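Local coordinates for protein glycerol trinitrate reductase (Agrobacterium tumefaciens, PDB 5EPD) that probably reduces nitrate esters such as glycerol trinitrate with an FMN cofactor, as an Old Yellow Enzyme family member, captured here without its flavin, at residues A[76-81]-A[118-123]; A[181-186]-A[237-242]; A[54-59]-A[97-102]. All blocks are in the same frame, centred on the assembly; numbering follows the deposited sequence.

Interaction 1 (A[76-81]-A[118-123])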
loop_
_atom_site.group_PDB
_atom_site.type_symbol
_atom_site.label_atom_id
_atom_site.label_comp_id
_atom_site.label_asym_id
_atom_site.label_seq_id
_atom_site.Cartn_x
_atom_site.Cartn_y
_atom_site.Cartn_z
ATOM N N SER A 76 0.480 -5.109 -4.360
ATOM C CA SER A 76 0.753 -4.265 -5.521
ATOM C C SER A 76 1.170 -2.882 -5.083
ATOM O O SER A 76 0.900 -2.449 -3.951
ATOM C CB SER A 76 -0.491 -4.052 -6.361
ATOM O OG SER A 76 -1.389 -3.162 -5.687
ATOM N N GLU A 77 1.810 -2.213 -6.023
ATOM C CA GLU A 77 1.984 -0.783 -6.005
ATOM C C GLU A 77 0.677 -0.105 -5.660
ATOM O O GLU A 77 -0.416 -0.561 -6.060
ATOM C CB GLU A 77 2.442 -0.307 -7.382
ATOM C CG GLU A 77 1.505 -0.718 -8.533
ATOM C CD GLU A 77 2.213 -0.706 -9.888
ATOM O OE1 GLU A 77 2.577 -1.786 -10.434
ATOM O OE2 GLU A 77 2.398 0.408 -10.418
ATOM N N ALA A 78 0.789 0.976 -4.902
ATOM C CA ALA A 78 -0.362 1.834 -4.633
ATOM C C ALA A 78 -1.044 2.228 -5.962
ATOM O O ALA A 78 -0.372 2.637 -6.923
ATOM C CB ALA A 78 0.072 3.076 -3.873
ATOM N N THR A 79 -2.374 2.085 -5.980
ATOM C CA THR A 79 -3.183 2.113 -7.184
ATOM C C THR A 79 -4.447 2.985 -6.884
ATOM O O THR A 79 -5.317 2.611 -6.074
ATOM C CB THR A 79 -3.511 0.656 -7.620
ATOM O OG1 THR A 79 -2.334 0.025 -8.157
ATOM C CG2 THR A 79 -4.658 0.592 -8.673
ATOM N N GLN A 80 -4.496 4.175 -7.500
ATOM C CA GLN A 80 -5.585 5.156 -7.283
ATOM C C GLN A 80 -6.990 4.674 -7.667
ATOM O O GLN A 80 -7.213 4.038 -8.720
ATOM C CB GLN A 80 -5.328 6.449 -8.031
ATOM C CG GLN A 80 -5.228 6.263 -9.540
ATOM C CD GLN A 80 -3.799 6.328 -10.054
ATOM O OE1 GLN A 80 -2.833 6.004 -9.350
ATOM N NE2 GLN A 80 -3.657 6.743 -11.302
ATOM N N ILE A 81 -7.926 5.022 -6.791
ATOM C CA ILE A 81 -9.341 4.687 -6.956
ATOM C C ILE A 81 -10.107 5.693 -7.872
ATOM O O ILE A 81 -11.213 5.396 -8.351
ATOM C CB ILE A 81 -9.994 4.591 -5.569
ATOM C CG1 ILE A 81 -9.998 5.956 -4.853
ATOM C CG2 ILE A 81 -9.261 3.538 -4.744
ATOM C CD1 ILE A 81 -10.746 5.964 -3.534
ATOM N N VAL A 118 -2.600 -9.001 -3.772
ATOM C CA VAL A 118 -3.586 -8.118 -3.229
ATOM C C VAL A 118 -3.319 -6.722 -3.826
ATOM O O VAL A 118 -2.156 -6.322 -3.994
ATOM C CB VAL A 118 -3.436 -8.175 -1.702
ATOM C CG1 VAL A 118 -3.934 -6.915 -1.024
ATOM C CG2 VAL A 118 -4.172 -9.400 -1.188
ATOM N N LEU A 119 -4.383 -6.000 -4.176
ATOM C CA LEU A 119 -4.260 -4.615 -4.681
ATOM C C LEU A 119 -4.353 -3.565 -3.549
ATOM O O LEU A 119 -5.297 -3.548 -2.747
ATOM C CB LEU A 119 -5.298 -4.356 -5.785
ATOM C CG LEU A 119 -5.322 -2.983 -6.466
ATOM C CD1 LEU A 119 -5.887 -3.031 -7.877
ATOM C CD2 LEU A 119 -6.159 -2.005 -5.669
ATOM N N GLN A 120 -3.370 -2.671 -3.492
ATOM C CA GLN A 120 -3.414 -1.581 -2.504
ATOM C C GLN A 120 -4.154 -0.360 -3.040
ATOM O O GLN A 120 -3.663 0.341 -3.923
ATOM C CB GLN A 120 -2.013 -1.162 -2.019
ATOM C CG GLN A 120 -2.055 -0.229 -0.810
ATOM C CD GLN A 120 -0.719 0.374 -0.451
ATOM O OE1 GLN A 120 -0.052 0.939 -1.298
ATOM N NE2 GLN A 120 -0.347 0.300 0.797
ATOM N N LEU A 121 -5.332 -0.122 -2.471
ATOM C CA LEU A 121 -6.201 1.004 -2.828
ATOM C C LEU A 121 -5.747 2.367 -2.292
ATOM O O LEU A 121 -5.600 2.562 -1.063
ATOM C CB LEU A 121 -7.607 0.767 -2.287
ATOM C CG LEU A 121 -8.277 -0.499 -2.792
ATOM C CD1 LEU A 121 -9.507 -0.763 -1.933
ATOM C CD2 LEU A 121 -8.618 -0.377 -4.271
ATOM N N TRP A 122 -5.634 3.325 -3.213
ATOM C CA TRP A 122 -5.003 4.596 -2.948
ATOM C C TRP A 122 -5.914 5.809 -3.147
ATOM O O TRP A 122 -6.673 5.885 -4.121
ATOM C CB TRP A 122 -3.862 4.718 -3.944
ATOM C CG TRP A 122 -2.660 5.446 -3.507
ATOM C CD1 TRP A 122 -2.352 5.922 -2.241
ATOM C CD2 TRP A 122 -1.537 5.742 -4.336
ATOM N NE1 TRP A 122 -1.091 6.493 -2.253
ATOM C CE2 TRP A 122 -0.570 6.384 -3.523
ATOM C CE3 TRP A 122 -1.236 5.481 -5.673
ATOM C CZ2 TRP A 122 0.666 6.793 -4.025
ATOM C CZ3 TRP A 122 -0.017 5.884 -6.172
ATOM C CH2 TRP A 122 0.924 6.532 -5.354
ATOM N N HIS A 123 -5.804 6.765 -2.228
ATOM C CA HIS A 123 -6.186 8.163 -2.467
ATOM C C HIS A 123 -5.107 9.023 -1.803
ATOM O O HIS A 123 -5.014 9.086 -0.557
ATOM C CB HIS A 123 -7.567 8.491 -1.870
ATOM C CG HIS A 123 -8.214 9.706 -2.456
ATOM N ND1 HIS A 123 -7.533 10.883 -2.687
ATOM C CD2 HIS A 123 -9.491 9.934 -2.849
ATOM C CE1 HIS A 123 -8.353 11.780 -3.203
ATOM N NE2 HIS A 123 -9.552 11.233 -3.301
#

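Interaction 2 (A[181-186]-A[237-242])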
loop_
_atom_site.group_PDB
_atom_site.type_symbol
_atom_site.label_atom_id
_atom_site.label_comp_id
_atom_site.label_asym_id
_atom_site.label_seq_id
_atom_site.Cartn_x
_atom_site.Cartn_y
_atom_site.Cartn_z
ATOM N N ALA A 181 -13.859 0.654 -5.927
ATOM C CA ALA A 181 -12.507 0.219 -6.302
ATOM C C ALA A 181 -12.177 -1.186 -5.769
ATOM O O ALA A 181 -11.482 -1.944 -6.431
ATOM C CB ALA A 181 -11.443 1.236 -5.888
ATOM N N ALA A 182 -12.687 -1.536 -4.596
ATOM C CA ALA A 182 -12.523 -2.893 -4.077
ATOM C C ALA A 182 -13.220 -3.927 -4.961
ATOM O O ALA A 182 -12.637 -4.966 -5.252
ATOM C CB ALA A 182 -13.039 -2.995 -2.655
ATOM N N ALA A 183 -14.449 -3.657 -5.401
ATOM C CA ALA A 183 -15.169 -4.623 -6.255
ATOM C C ALA A 183 -14.553 -4.757 -7.639
ATOM O O ALA A 183 -14.670 -5.808 -8.259
ATOM C CB ALA A 183 -16.640 -4.255 -6.368
ATOM N N ASN A 184 -13.929 -3.680 -8.124
ATOM C CA ASN A 184 -13.129 -3.714 -9.359
ATOM C C ASN A 184 -11.853 -4.573 -9.201
ATOM O O ASN A 184 -11.367 -5.166 -10.175
ATOM C CB ASN A 184 -12.721 -2.294 -9.797
ATOM C CG ASN A 184 -13.902 -1.441 -10.248
ATOM O OD1 ASN A 184 -14.994 -1.948 -10.488
ATOM N ND2 ASN A 184 -13.679 -0.137 -10.371
ATOM N N SER A 185 -11.309 -4.611 -7.985
ATOM C CA SER A 185 -10.121 -5.393 -7.705
ATOM C C SER A 185 -10.456 -6.869 -7.732
ATOM O O SER A 185 -9.646 -7.662 -8.202
ATOM C CB SER A 185 -9.512 -5.014 -6.352
ATOM O OG SER A 185 -9.132 -3.648 -6.334
ATOM N N ILE A 186 -11.648 -7.231 -7.245
ATOM C CA ILE A 186 -12.146 -8.611 -7.339
ATOM C C ILE A 186 -12.480 -9.001 -8.772
ATOM O O ILE A 186 -12.162 -10.107 -9.175
ATOM C CB ILE A 186 -13.395 -8.863 -6.475
ATOM C CG1 ILE A 186 -13.106 -8.552 -4.995
ATOM C CG2 ILE A 186 -13.861 -10.302 -6.631
ATOM C CD1 ILE A 186 -11.828 -9.156 -4.437
ATOM N N ALA A 237 -14.786 -3.777 3.416
ATOM C CA ALA A 237 -15.015 -5.079 4.034
ATOM C C ALA A 237 -16.408 -5.628 3.718
ATOM O O ALA A 237 -16.559 -6.827 3.501
ATOM C CB ALA A 237 -14.803 -5.002 5.540
ATOM N N GLN A 238 -17.421 -4.761 3.688
ATOM C CA GLN A 238 -18.793 -5.212 3.391
ATOM C C GLN A 238 -18.948 -5.612 1.934
ATOM O O GLN A 238 -19.511 -6.664 1.633
ATOM C CB GLN A 238 -19.839 -4.153 3.748
ATOM C CG GLN A 238 -20.678 -4.503 4.967
ATOM C CD GLN A 238 -21.926 -3.661 5.034
ATOM O OE1 GLN A 238 -22.130 -2.904 5.986
ATOM N NE2 GLN A 238 -22.754 -3.753 4.000
ATOM N N GLU A 239 -18.441 -4.772 1.042
ATOM C CA GLU A 239 -18.491 -5.042 -0.375
ATOM C C GLU A 239 -17.940 -6.416 -0.737
ATOM O O GLU A 239 -18.560 -7.125 -1.531
ATOM C CB GLU A 239 -17.697 -3.978 -1.139
ATOM C CG GLU A 239 -17.700 -4.138 -2.665
ATOM C CD GLU A 239 -19.088 -4.048 -3.270
ATOM O OE1 GLU A 239 -19.923 -3.323 -2.696
ATOM O OE2 GLU A 239 -19.337 -4.698 -4.314
ATOM N N ILE A 240 -16.774 -6.777 -0.198
ATOM C CA ILE A 240 -16.064 -7.980 -0.664
ATOM C C ILE A 240 -15.754 -9.028 0.396
ATOM O O ILE A 240 -15.319 -10.118 0.048
ATOM C CB ILE A 240 -14.735 -7.607 -1.364
ATOM C CG1 ILE A 240 -13.680 -7.108 -0.365
ATOM C CG2 ILE A 240 -14.980 -6.551 -2.436
ATOM C CD1 ILE A 240 -12.316 -6.872 -0.986
ATOM N N GLY A 241 -15.966 -8.703 1.668
ATOM C CA GLY A 241 -15.659 -9.595 2.777
ATOM C C GLY A 241 -14.490 -9.066 3.606
ATOM O O GLY A 241 -13.519 -8.545 3.061
ATOM N N PRO A 242 -14.572 -9.187 4.937
ATOM C CA PRO A 242 -13.434 -8.810 5.781
ATOM C C PRO A 242 -12.229 -9.687 5.529
ATOM O O PRO A 242 -11.085 -9.253 5.738
ATOM C CB PRO A 242 -13.926 -9.032 7.212
ATOM C CG PRO A 242 -15.342 -9.469 7.133
ATOM C CD PRO A 242 -15.772 -9.561 5.701
#

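Interaction 3 (A[54-59]-A[97-102])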
loop_
_atom_site.group_PDB
_atom_site.type_symbol
_atom_site.label_atom_id
_atom_site.label_comp_id
_atom_site.label_asym_id
_atom_site.label_seq_id
_atom_site.Cartn_x
_atom_site.Cartn_y
_atom_site.Cartn_z
ATOM N N GLY A 54 -4.081 6.024 -20.027
ATOM C CA GLY A 54 -5.242 5.737 -19.185
ATOM C C GLY A 54 -4.938 5.028 -17.862
ATOM O O GLY A 54 -5.815 4.386 -17.287
ATOM N N PHE A 55 -3.703 5.161 -17.372
ATOM C CA PHE A 55 -3.318 4.622 -16.060
ATOM C C PHE A 55 -3.535 3.093 -15.991
ATOM O O PHE A 55 -3.721 2.486 -14.906
ATOM C CB PHE A 55 -4.058 5.369 -14.938
ATOM C CG PHE A 55 -4.145 6.843 -15.175
ATOM C CD1 PHE A 55 -2.997 7.616 -15.192
ATOM C CD2 PHE A 55 -5.363 7.451 -15.414
ATOM C CE1 PHE A 55 -3.059 8.987 -15.440
ATOM C CE2 PHE A 55 -5.444 8.821 -15.649
ATOM C CZ PHE A 55 -4.290 9.593 -15.671
ATOM N N VAL A 56 -3.458 2.497 -17.179
ATOM C CA VAL A 56 -3.556 1.066 -17.366
ATOM C C VAL A 56 -2.168 0.486 -17.135
ATOM O O VAL A 56 -1.184 1.097 -17.544
ATOM C CB VAL A 56 -4.041 0.760 -18.807
ATOM C CG1 VAL A 56 -4.097 -0.733 -19.061
ATOM C CG2 VAL A 56 -5.413 1.404 -19.063
ATOM N N PRO A 57 -2.081 -0.698 -16.485
ATOM C CA PRO A 57 -0.769 -1.299 -16.234
ATOM C C PRO A 57 0.029 -1.425 -17.516
ATOM O O PRO A 57 -0.510 -1.867 -18.527
ATOM C CB PRO A 57 -1.114 -2.682 -15.670
ATOM C CG PRO A 57 -2.444 -2.498 -15.030
ATOM C CD PRO A 57 -3.172 -1.529 -15.929
ATOM N N GLY A 58 1.291 -1.005 -17.470
ATOM C CA GLY A 58 2.184 -1.057 -18.633
ATOM C C GLY A 58 2.474 -2.483 -19.056
ATOM O O GLY A 58 2.260 -3.440 -18.307
ATOM N N GLU A 59 2.979 -2.627 -20.271
ATOM C CA GLU A 59 2.961 -3.933 -20.932
ATOM C C GLU A 59 3.913 -4.931 -20.319
ATOM O O GLU A 59 3.727 -6.111 -20.510
ATOM C CB GLU A 59 3.209 -3.795 -22.447
ATOM C CG GLU A 59 4.646 -3.523 -22.862
ATOM C CD GLU A 59 4.753 -3.376 -24.357
ATOM O OE1 GLU A 59 4.241 -2.374 -24.869
ATOM O OE2 GLU A 59 5.319 -4.265 -25.021
ATOM N N GLN A 97 -12.744 0.253 -16.797
ATOM C CA GLN A 97 -12.641 -1.106 -17.360
ATOM C C GLN A 97 -11.292 -1.407 -18.012
ATOM O O GLN A 97 -10.781 -2.522 -17.845
ATOM C CB GLN A 97 -13.737 -1.379 -18.400
ATOM C CG GLN A 97 -13.920 -2.861 -18.717
ATOM C CD GLN A 97 -14.376 -3.690 -17.500
ATOM O OE1 GLN A 97 -15.127 -3.213 -16.655
ATOM N NE2 GLN A 97 -13.915 -4.937 -17.414
ATOM N N ALA A 98 -10.743 -0.443 -18.771
ATOM C CA ALA A 98 -9.393 -0.556 -19.359
ATOM C C ALA A 98 -8.363 -0.992 -18.312
ATOM O O ALA A 98 -7.610 -1.937 -18.530
ATOM C CB ALA A 98 -8.958 0.762 -19.996
ATOM N N GLN A 99 -8.366 -0.326 -17.158
ATOM C CA GLN A 99 -7.453 -0.677 -16.064
ATOM C C GLN A 99 -7.732 -2.074 -15.501
ATOM O O GLN A 99 -6.822 -2.898 -15.354
ATOM C CB GLN A 99 -7.546 0.367 -14.955
ATOM C CG GLN A 99 -7.074 1.757 -15.386
ATOM C CD GLN A 99 -7.735 2.892 -14.600
ATOM O OE1 GLN A 99 -8.538 2.659 -13.676
ATOM N NE2 GLN A 99 -7.424 4.136 -14.992
ATOM N N ILE A 100 -8.992 -2.352 -15.201
ATOM C CA ILE A 100 -9.367 -3.667 -14.725
ATOM C C ILE A 100 -8.773 -4.744 -15.636
ATOM O O ILE A 100 -8.084 -5.677 -15.171
ATOM C CB ILE A 100 -10.899 -3.803 -14.671
ATOM C CG1 ILE A 100 -11.467 -2.839 -13.616
ATOM C CG2 ILE A 100 -11.301 -5.240 -14.345
ATOM C CD1 ILE A 100 -12.983 -2.770 -13.580
ATOM N N ASP A 101 -9.019 -4.588 -16.944
ATOM C CA ASP A 101 -8.595 -5.581 -17.931
ATOM C C ASP A 101 -7.077 -5.695 -18.019
ATOM O O ASP A 101 -6.557 -6.812 -18.143
ATOM C CB ASP A 101 -9.242 -5.324 -19.296
ATOM C CG ASP A 101 -10.759 -5.452 -19.243
ATOM O OD1 ASP A 101 -11.317 -5.899 -18.206
ATOM O OD2 ASP A 101 -11.400 -5.078 -20.237
ATOM N N GLY A 102 -6.370 -4.569 -17.917
ATOM C CA GLY A 102 -4.916 -4.601 -17.723
ATOM C C GLY A 102 -4.470 -5.409 -16.485
ATOM O O GLY A 102 -3.486 -6.178 -16.536
#

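Interaction 1 (A[76-81]-A[118-123])
S76 N gives V118 O an almost straight bond (2.9 Å) between two neighbouring parallel strands. Next a side chain stands in for the backbone, and Q120 N donates to S76 OG at 3.0 Å. S76 OG lies between its own N and carbonyl carbon (chi1 73°), directed at the neighbouring strand, and donates a hydrogen bond to E77 O. T79 OG1 donates to that same oxygen from the opposite face of its plane, so two hydroxyls grip E77 O. Regular pairing resumes as T79 N bonds Q120 O, T79 O takes W122 N, and I81 N reaches W122 O (3.1 Å). A78 CB sits over one face of the W122 indole, though the modelled spacing is too short to trust. On the other side of the sheet T79 CG2 meets L119 CD1 at 3.9 Å and I81 CG2 meets L121 CD2 at 4.0 Å. H196 and Y201 meet the W122 ring, Y65 bonds E77 OE1, and helix 171-187 covers I81 and L121. The two strands, with helix 97-112 between them in the chain, belong to a beta-alpha-beta unit of the TIM barrel of the Old Yellow Enzyme family.

Interaction 2 (A[181-186]-A[237-242])
I240, the last helical residue of 227-240, presses its CG2 branch against I186 and A182 of helix 171-187. Its CG2 methyl stands 3.8 Å from I186 CG1, and the two isoleucine side chains run at a slant to each other. A second, looser touch joins the branch ends, I240 CD1 to I186 CD1 at 4.2 Å. The same CG2 of I240 also rests on the preceding turn of the facing helix, 4.0 Å from A182 O and close to A182 CB. With chi1 at 72°, I240 has CG1 between its N and carbonyl carbon and CG2 beside the N, which presents both branches to helix 171-187. V193 and T245 of the barrel strands also touch I240.

A183 meets the second helix at a different point. Its CB lies alongside the E239 side chain, 3.4 Å from E239 OE2 and 3.9 Å from E239 CG. E239 sends CG away from its N (chi1 -179°) and then bends at chi2 (61°), laying the carboxylate beside that methyl. The other carboxylate oxygen, OE1, makes a salt bridge with R179, one turn before A183 on the same helix. Directly after I240 the chain leaves the helix at G241 with positive phi.

Between the two segments there is no hydrogen bond, so cohesion comes from apolar contacts of isoleucine and alanine carbons over a modest area, with I240 and A182 buried. The charge of E239, at the partly exposed border, is probably balanced by R179, which would add an electrostatic tie between the same two helices.

Interaction 3 (A[54-59]-A[97-102])
F55 and Q99 lie side by side and point the same way, with ring and amide planes turned 56° apart. Q99 NE2 comes to the edge of the F55 ring, near its plane, 3.9 Å from F55 CD2. It touches F55 CB at 3.6 Å as well. One N-H of Q99 NE2 goes to G54 O, at 2.8 Å and nearly straight. That oxygen lies in the amide plane of Q99, whereas the donor is tilted 29° from the plane of the G54 carbonyl. Q99 holds CG beside its backbone N (chi1 -65°) and runs extended from there, which carries the amide across to the loop. Its OE1 accepts the backbone N-H groups of Y95 and T96 just before helix 97-112, fixing the rotation of the amide.

Next to this polar grip, V56 packs along the first turn of the helix. Its CG2 packs on A98 CB (3.7 Å), while its CG1 approaches A98 O and, one turn later, G102 CA. P57 follows with its ring against the backbone: P57 CG is 3.8 Å from G102 C, and P57 CD stands 3.9 Å from Q99 O. G102 has no side chain, and V56 CG1 and P57 CD occupy the direction a beta carbon would take.

F55 and V56 share one partner residue on strand 51-52, a G1 beta bulge in which F55 takes positive phi, as does G54 before it.

The chemistry combines one strong amide-to-carbonyl bond with small apolar contacts. NE2 holds the hairpin and OE1 the backbone just ahead of the helix, so one side chain ties the bulged hairpin to the start of helix 97-112.

Overall arrangement
Interaction 1 lies near the centre of the chain, in the barrel wall, and touches the other two contacts. Its centre is about 13 Å from that of interaction 2, and L121 CD2 packs on A181 CB at 3.6 Å, so strand and helix layers meet directly. Interaction 3 is also about 13 Å from interaction 1, centre to centre; there Q80 NE2 touches F55 CG at 3.9 Å. Interactions 2 and 3, with centres about 19 Å apart, meet through N184 CG and I100 CD1 (3.7 Å). The segments of interactions 1 and 3 alternate along the chain, whereas interaction 2 follows both. The FMN site, empty here, probably lies at the C-terminal ends of the barrel strands, as in relatives.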